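Matching sites in putative sugar binding protein from Bacteroides vulgatus, a protein that probably binds sugars or related nutrients at the bacterial outer membrane, as a calcium-containing member of the SusD family of nutrient-binding proteins (PDB 3KEZ (chain A, 1.90 Å), residues L334-E339 and K390-E395), and in its relative SusD superfamily protein from Bacteroides vulgatus (PDB 3MYV (chain B, 1.80 Å), residues V331-E336 and K389-E394). Structure 2 is superposed on structure 1 by the backbone atoms of these residues (RMSD 0.36 Å); each is numbered along its deposited sequence.

Structure 1 (3KEZ).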
loop_
_atom_site.group_PDB
_atom_site.type_symbol
_atom_site.label_atom_id
_atom_site.label_comp_id
_atom_site.label_asym_id
_atom_site.label_seq_id
_atom_site.Cartn_x
_atom_site.Cartn_y
_atom_site.Cartn_z
ATOM N N LEU A 334 -4.464 -2.801 5.016
ATOM C CA LEU A 334 -3.887 -2.017 3.937
ATOM C C LEU A 334 -3.251 -0.701 4.394
ATOM O O LEU A 334 -2.214 -0.317 3.892
ATOM C CB LEU A 334 -4.968 -1.757 2.884
ATOM C CG LEU A 334 -4.486 -1.446 1.482
ATOM C CD1 LEU A 334 -3.582 -2.577 0.984
ATOM C CD2 LEU A 334 -5.713 -1.274 0.630
ATOM N N ILE A 335 -3.907 -0.022 5.332
ATOM C CA ILE A 335 -3.405 1.196 6.009
ATOM C C ILE A 335 -3.516 1.050 7.553
ATOM O O ILE A 335 -4.596 0.786 8.110
ATOM C CB ILE A 335 -4.187 2.489 5.585
ATOM C CG1 ILE A 335 -4.153 2.676 4.057
ATOM C CG2 ILE A 335 -3.628 3.757 6.338
ATOM C CD1 ILE A 335 -5.043 3.812 3.546
ATOM N N ARG A 336 -2.377 1.228 8.224
ATOM C CA ARG A 336 -2.237 1.056 9.653
ATOM C C ARG A 336 -1.727 2.313 10.360
ATOM O O ARG A 336 -0.875 3.028 9.805
ATOM C CB ARG A 336 -1.232 -0.069 9.937
ATOM C CG ARG A 336 -1.698 -1.442 9.496
ATOM C CD ARG A 336 -1.021 -2.544 10.301
ATOM N NE ARG A 336 0.376 -2.741 9.939
ATOM C CZ ARG A 336 1.444 -2.682 10.747
ATOM N NH1 ARG A 336 1.341 -2.363 12.023
ATOM N NH2 ARG A 336 2.655 -2.937 10.250
ATOM N N LEU A 337 -2.204 2.538 11.597
ATOM C CA LEU A 337 -1.699 3.631 12.434
ATOM C C LEU A 337 -0.177 3.633 12.582
ATOM O O LEU A 337 0.419 4.706 12.633
ATOM C CB LEU A 337 -2.314 3.613 13.806
ATOM C CG LEU A 337 -2.089 4.830 14.685
ATOM C CD1 LEU A 337 -2.663 6.163 14.082
ATOM C CD2 LEU A 337 -2.743 4.546 16.056
ATOM N N SER A 338 0.449 2.448 12.605
ATOM C CA SER A 338 1.908 2.337 12.666
ATOM C C SER A 338 2.574 3.115 11.528
ATOM O O SER A 338 3.615 3.712 11.740
ATOM C CB SER A 338 2.374 0.859 12.633
ATOM O OG SER A 338 2.086 0.138 13.813
ATOM N N GLU A 339 1.975 3.104 10.324
ATOM C CA GLU A 339 2.520 3.867 9.203
ATOM C C GLU A 339 2.406 5.386 9.454
ATOM O O GLU A 339 3.352 6.123 9.112
ATOM C CB GLU A 339 1.927 3.506 7.825
ATOM C CG GLU A 339 2.679 4.225 6.660
ATOM C CD GLU A 339 1.932 4.284 5.358
ATOM O OE1 GLU A 339 0.902 3.596 5.234
ATOM O OE2 GLU A 339 2.402 4.991 4.413
ATOM N N LYS A 390 11.129 -3.128 8.902
ATOM C CA LYS A 390 10.776 -4.163 9.872
ATOM C C LYS A 390 9.305 -4.127 10.126
ATOM O O LYS A 390 8.655 -5.180 10.125
ATOM C CB LYS A 390 11.550 -4.024 11.183
ATOM C CG LYS A 390 13.083 -4.121 11.020
ATOM C CD LYS A 390 13.809 -3.878 12.384
ATOM C CE LYS A 390 15.291 -3.765 12.177
ATOM N NZ LYS A 390 15.931 -3.205 13.373
ATOM N N GLU A 391 8.747 -2.921 10.262
ATOM C CA GLU A 391 7.318 -2.787 10.549
ATOM C C GLU A 391 6.389 -3.170 9.388
ATOM O O GLU A 391 5.346 -3.771 9.614
ATOM C CB GLU A 391 7.007 -1.359 11.013
ATOM C CG GLU A 391 5.597 -1.224 11.496
ATOM C CD GLU A 391 5.314 -2.126 12.678
ATOM O OE1 GLU A 391 6.132 -2.113 13.638
ATOM O OE2 GLU A 391 4.283 -2.839 12.661
ATOM N N LEU A 392 6.764 -2.851 8.148
ATOM C CA LEU A 392 5.847 -2.933 7.028
ATOM C C LEU A 392 6.148 -4.063 6.025
ATOM O O LEU A 392 5.586 -4.100 4.951
ATOM C CB LEU A 392 5.777 -1.583 6.322
ATOM C CG LEU A 392 5.256 -0.395 7.175
ATOM C CD1 LEU A 392 5.101 0.865 6.282
ATOM C CD2 LEU A 392 3.904 -0.716 7.812
ATOM N N VAL A 393 7.036 -4.973 6.392
ATOM C CA VAL A 393 7.323 -6.155 5.589
ATOM C C VAL A 393 6.010 -6.910 5.219
ATOM O O VAL A 393 5.113 -7.130 6.080
ATOM C CB VAL A 393 8.380 -7.052 6.267
ATOM C CG1 VAL A 393 7.885 -7.612 7.604
ATOM C CG2 VAL A 393 8.845 -8.131 5.304
ATOM N N ALA A 394 5.885 -7.195 3.911
ATOM C CA ALA A 394 4.727 -7.939 3.297
ATOM C C ALA A 394 3.445 -7.094 3.159
ATOM O O ALA A 394 2.374 -7.630 2.833
ATOM C CB ALA A 394 4.445 -9.285 4.028
ATOM N N GLU A 395 3.574 -5.773 3.373
ATOM C CA GLU A 395 2.460 -4.826 3.230
ATOM C C GLU A 395 2.682 -3.868 2.049
ATOM O O GLU A 395 1.911 -2.945 1.862
ATOM C CB GLU A 395 2.199 -4.036 4.524
ATOM C CG GLU A 395 1.801 -4.897 5.742
ATOM C CD GLU A 395 1.812 -4.136 7.043
ATOM O OE1 GLU A 395 0.924 -3.283 7.265
ATOM O OE2 GLU A 395 2.676 -4.431 7.884
HETATM O O HOH W 1 0.134 -1.206 5.529
#
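With CG anti to the backbone N (chi1 -172°) and a bend at chi2 (61°), Glu391 turns its OE2 toward the Arg336 guanidinium, which Glu395, extended beyond CG, meets along another edge. Arg336 grips Glu395 side-on: NE to OE1 is 2.8 Å and almost straight (179°), and NH2 meets the syn lone pair of OE2 at 2.8 Å. NH1 and NH2 of Arg336 converge on Glu391 OE2, at 3.0 and 2.9 Å. Two bonds to each carboxylate fix the guanidinium's rotation. This buried salt-bridge network joins the start of helix 337-350 to the end of helix 381-392 and the type II turn Leu392-Glu395, which holds Ala394 at positive phi, in a helix-rich SusD-family fold. Lys318 and Glu254 add salt bridges to Glu395 and Arg336; Tyr239 OH hydrogen-bonds Glu391. Leu334 and Ile335 form a classic beta bulge facing Phe257.

Structure 2 (3MYV). With EDO (1,2-ethanediol), chain C.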
loop_
_atom_site.group_PDB
_atom_site.type_symbol
_atom_site.label_atom_id
_atom_site.label_comp_id
_atom_site.label_asym_id
_atom_site.label_seq_id
_atom_site.Cartn_x
_atom_site.Cartn_y
_atom_site.Cartn_z
ATOM N N VAL B 331 -4.366 -2.383 4.510
ATOM C CA VAL B 331 -4.009 -1.365 3.533
ATOM C C VAL B 331 -3.506 -0.075 4.212
ATOM O O VAL B 331 -2.539 0.524 3.760
ATOM C CB VAL B 331 -5.225 -1.077 2.628
ATOM C CG1 VAL B 331 -4.931 0.036 1.580
ATOM C CG2 VAL B 331 -5.691 -2.355 1.879
ATOM N N LEU B 332 -4.176 0.345 5.285
ATOM C CA LEU B 332 -3.802 1.520 6.064
ATOM C C LEU B 332 -3.932 1.214 7.546
ATOM O O LEU B 332 -5.031 0.930 8.040
ATOM C CB LEU B 332 -4.708 2.700 5.686
ATOM C CG LEU B 332 -4.672 3.201 4.247
ATOM C CD1 LEU B 332 -6.027 3.890 3.884
ATOM C CD2 LEU B 332 -3.482 4.149 4.052
ATOM N N ARG B 333 -2.806 1.265 8.252
ATOM C CA ARG B 333 -2.804 1.091 9.699
ATOM C C ARG B 333 -1.985 2.145 10.417
ATOM O O ARG B 333 -1.131 2.827 9.830
ATOM C CB ARG B 333 -2.366 -0.316 10.110
ATOM C CG ARG B 333 -0.893 -0.659 9.882
ATOM C CD ARG B 333 -0.612 -2.070 10.372
ATOM N NE ARG B 333 0.762 -2.488 10.034
ATOM C CZ ARG B 333 1.751 -2.608 10.911
ATOM N NH1 ARG B 333 1.562 -2.323 12.201
ATOM N NH2 ARG B 333 2.948 -3.012 10.504
ATOM N N LEU B 334 -2.270 2.286 11.699
ATOM C CA LEU B 334 -1.671 3.349 12.537
ATOM C C LEU B 334 -0.132 3.414 12.549
ATOM O O LEU B 334 0.423 4.489 12.519
ATOM C CB LEU B 334 -2.231 3.248 13.974
ATOM C CG LEU B 334 -1.909 4.369 14.975
ATOM C CD1 LEU B 334 -2.329 5.756 14.422
ATOM C CD2 LEU B 334 -2.555 4.108 16.357
ATOM N N SER B 335 0.561 2.283 12.643
ATOM C CA SER B 335 2.031 2.301 12.641
ATOM C C SER B 335 2.602 3.045 11.424
ATOM O O SER B 335 3.590 3.763 11.541
ATOM C CB SER B 335 2.607 0.889 12.726
ATOM O OG SER B 335 2.327 0.244 13.974
ATOM N N GLU B 336 1.978 2.909 10.254
ATOM C CA GLU B 336 2.466 3.663 9.091
ATOM C C GLU B 336 2.466 5.162 9.347
ATOM O O GLU B 336 3.413 5.850 8.957
ATOM C CB GLU B 336 1.671 3.371 7.815
ATOM C CG GLU B 336 2.285 4.035 6.590
ATOM C CD GLU B 336 1.398 4.026 5.337
ATOM O OE1 GLU B 336 0.380 3.320 5.343
ATOM O OE2 GLU B 336 1.773 4.695 4.350
ATOM N N LYS B 389 11.515 -3.036 8.786
ATOM C CA LYS B 389 11.161 -3.925 9.897
ATOM C C LYS B 389 9.665 -4.040 10.091
ATOM O O LYS B 389 9.106 -5.142 10.216
ATOM C CB LYS B 389 11.774 -3.412 11.209
ATOM C CG LYS B 389 13.304 -3.520 11.328
ATOM C CD LYS B 389 13.801 -2.996 12.662
ATOM C CE LYS B 389 15.324 -2.779 12.641
ATOM N NZ LYS B 389 15.955 -2.621 14.002
ATOM N N GLU B 390 9.014 -2.889 10.109
ATOM C CA GLU B 390 7.608 -2.804 10.494
ATOM C C GLU B 390 6.644 -3.251 9.401
ATOM O O GLU B 390 5.627 -3.854 9.697
ATOM C CB GLU B 390 7.259 -1.370 10.869
ATOM C CG GLU B 390 5.844 -1.190 11.414
ATOM C CD GLU B 390 5.589 -1.988 12.688
ATOM O OE1 GLU B 390 6.436 -1.933 13.627
ATOM O OE2 GLU B 390 4.531 -2.681 12.767
ATOM N N LEU B 391 6.953 -2.929 8.152
ATOM C CA LEU B 391 5.947 -2.999 7.072
ATOM C C LEU B 391 6.223 -4.122 6.067
ATOM O O LEU B 391 5.584 -4.170 5.009
ATOM C CB LEU B 391 5.847 -1.629 6.360
ATOM C CG LEU B 391 5.396 -0.453 7.238
ATOM C CD1 LEU B 391 5.524 0.901 6.485
ATOM C CD2 LEU B 391 3.962 -0.649 7.712
ATOM N N VAL B 392 7.127 -5.047 6.418
ATOM C CA VAL B 392 7.396 -6.214 5.586
ATOM C C VAL B 392 6.093 -6.966 5.294
ATOM O O VAL B 392 5.256 -7.181 6.187
ATOM C CB VAL B 392 8.463 -7.147 6.226
ATOM C CG1 VAL B 392 7.903 -7.928 7.468
ATOM C CG2 VAL B 392 9.018 -8.114 5.168
ATOM N N GLY B 393 5.893 -7.333 4.033
ATOM C CA GLY B 393 4.675 -8.065 3.673
ATOM C C GLY B 393 3.471 -7.181 3.362
ATOM O O GLY B 393 2.406 -7.713 2.998
ATOM N N GLU B 394 3.609 -5.866 3.557
ATOM C CA GLU B 394 2.487 -4.919 3.459
ATOM C C GLU B 394 2.601 -4.034 2.218
ATOM O O GLU B 394 1.806 -3.102 2.021
ATOM C CB GLU B 394 2.364 -4.068 4.745
ATOM C CG GLU B 394 1.924 -4.885 5.941
ATOM C CD GLU B 394 1.978 -4.095 7.233
ATOM O OE1 GLU B 394 1.141 -3.184 7.376
ATOM O OE2 GLU B 394 2.835 -4.388 8.092
HETATM C C1 EDO C . -0.280 -1.221 -0.006
HETATM O O1 EDO C . 1.062 -0.779 -0.161
HETATM C C2 EDO C . -1.136 -0.135 0.654
HETATM O O2 EDO C . -1.626 0.850 -0.319
#
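CG of Glu390 stands anti to the backbone N (chi1 -175°) and its chain bends at chi2 (61°), which directs OE2 at the Arg333 guanidinium; Glu394, extended beyond CG, meets that group along another edge. Arg333 grips Glu394 side-on, NE lying 2.8 Å from OE1 in a nearly straight bond (173°) and NH2 meeting the syn lone pair of OE2 at 2.8 Å. NH1 and NH2 of Arg333 converge on Glu390 OE2, at 3.0 and 2.8 Å. Two bonds to each carboxylate fix the guanidinium's rotation in this buried salt-bridge network. The type II turn Leu391-Glu394 holds Gly393 at positive phi. Lys314 and Glu247 add salt bridges to Glu394 and Arg333, and Tyr234 OH hydrogen-bonds Glu390. Val331 and Leu332 form a classic beta bulge facing Phe250.

Comparison
The charged centre keeps its place: the guanidinium end of Arg336(A) superposes on that of Arg333(B) within the error, as do Glu391(A) on Glu390(B) and Glu395(A) on Glu394(B). The bond from Arg336(A) NE to Glu395(A) OE1 recurs from Arg333(B) NE to Glu394(B) OE1, 2.8 Å in each. The differences lie around it. From Leu334(A) to Val331(B), the CA atoms and likewise the CB atoms stand 0.8 Å apart after superposition. CG, CD1 and CD2 of Leu334(A) go, and no other well-ordered atom given for structure 2 stands in their places; CG1 and CG2 of Val331(B), which is branched at CB, come where leucine has no counterpart. Next to it, Ile335(A) gives way to Leu332(B), also buried: CG2 of Ile335(A) is lost and CD2 of Leu332(B) appears, whereas CG1 of Ile335(A) and CG of Leu332(B) lie 0.8 Å apart. In the turn, where phi is positive in both, a backbone shape that glycine probably adopts with less strain than alanine, Gly393(B) lacks the CB of Ala394(A).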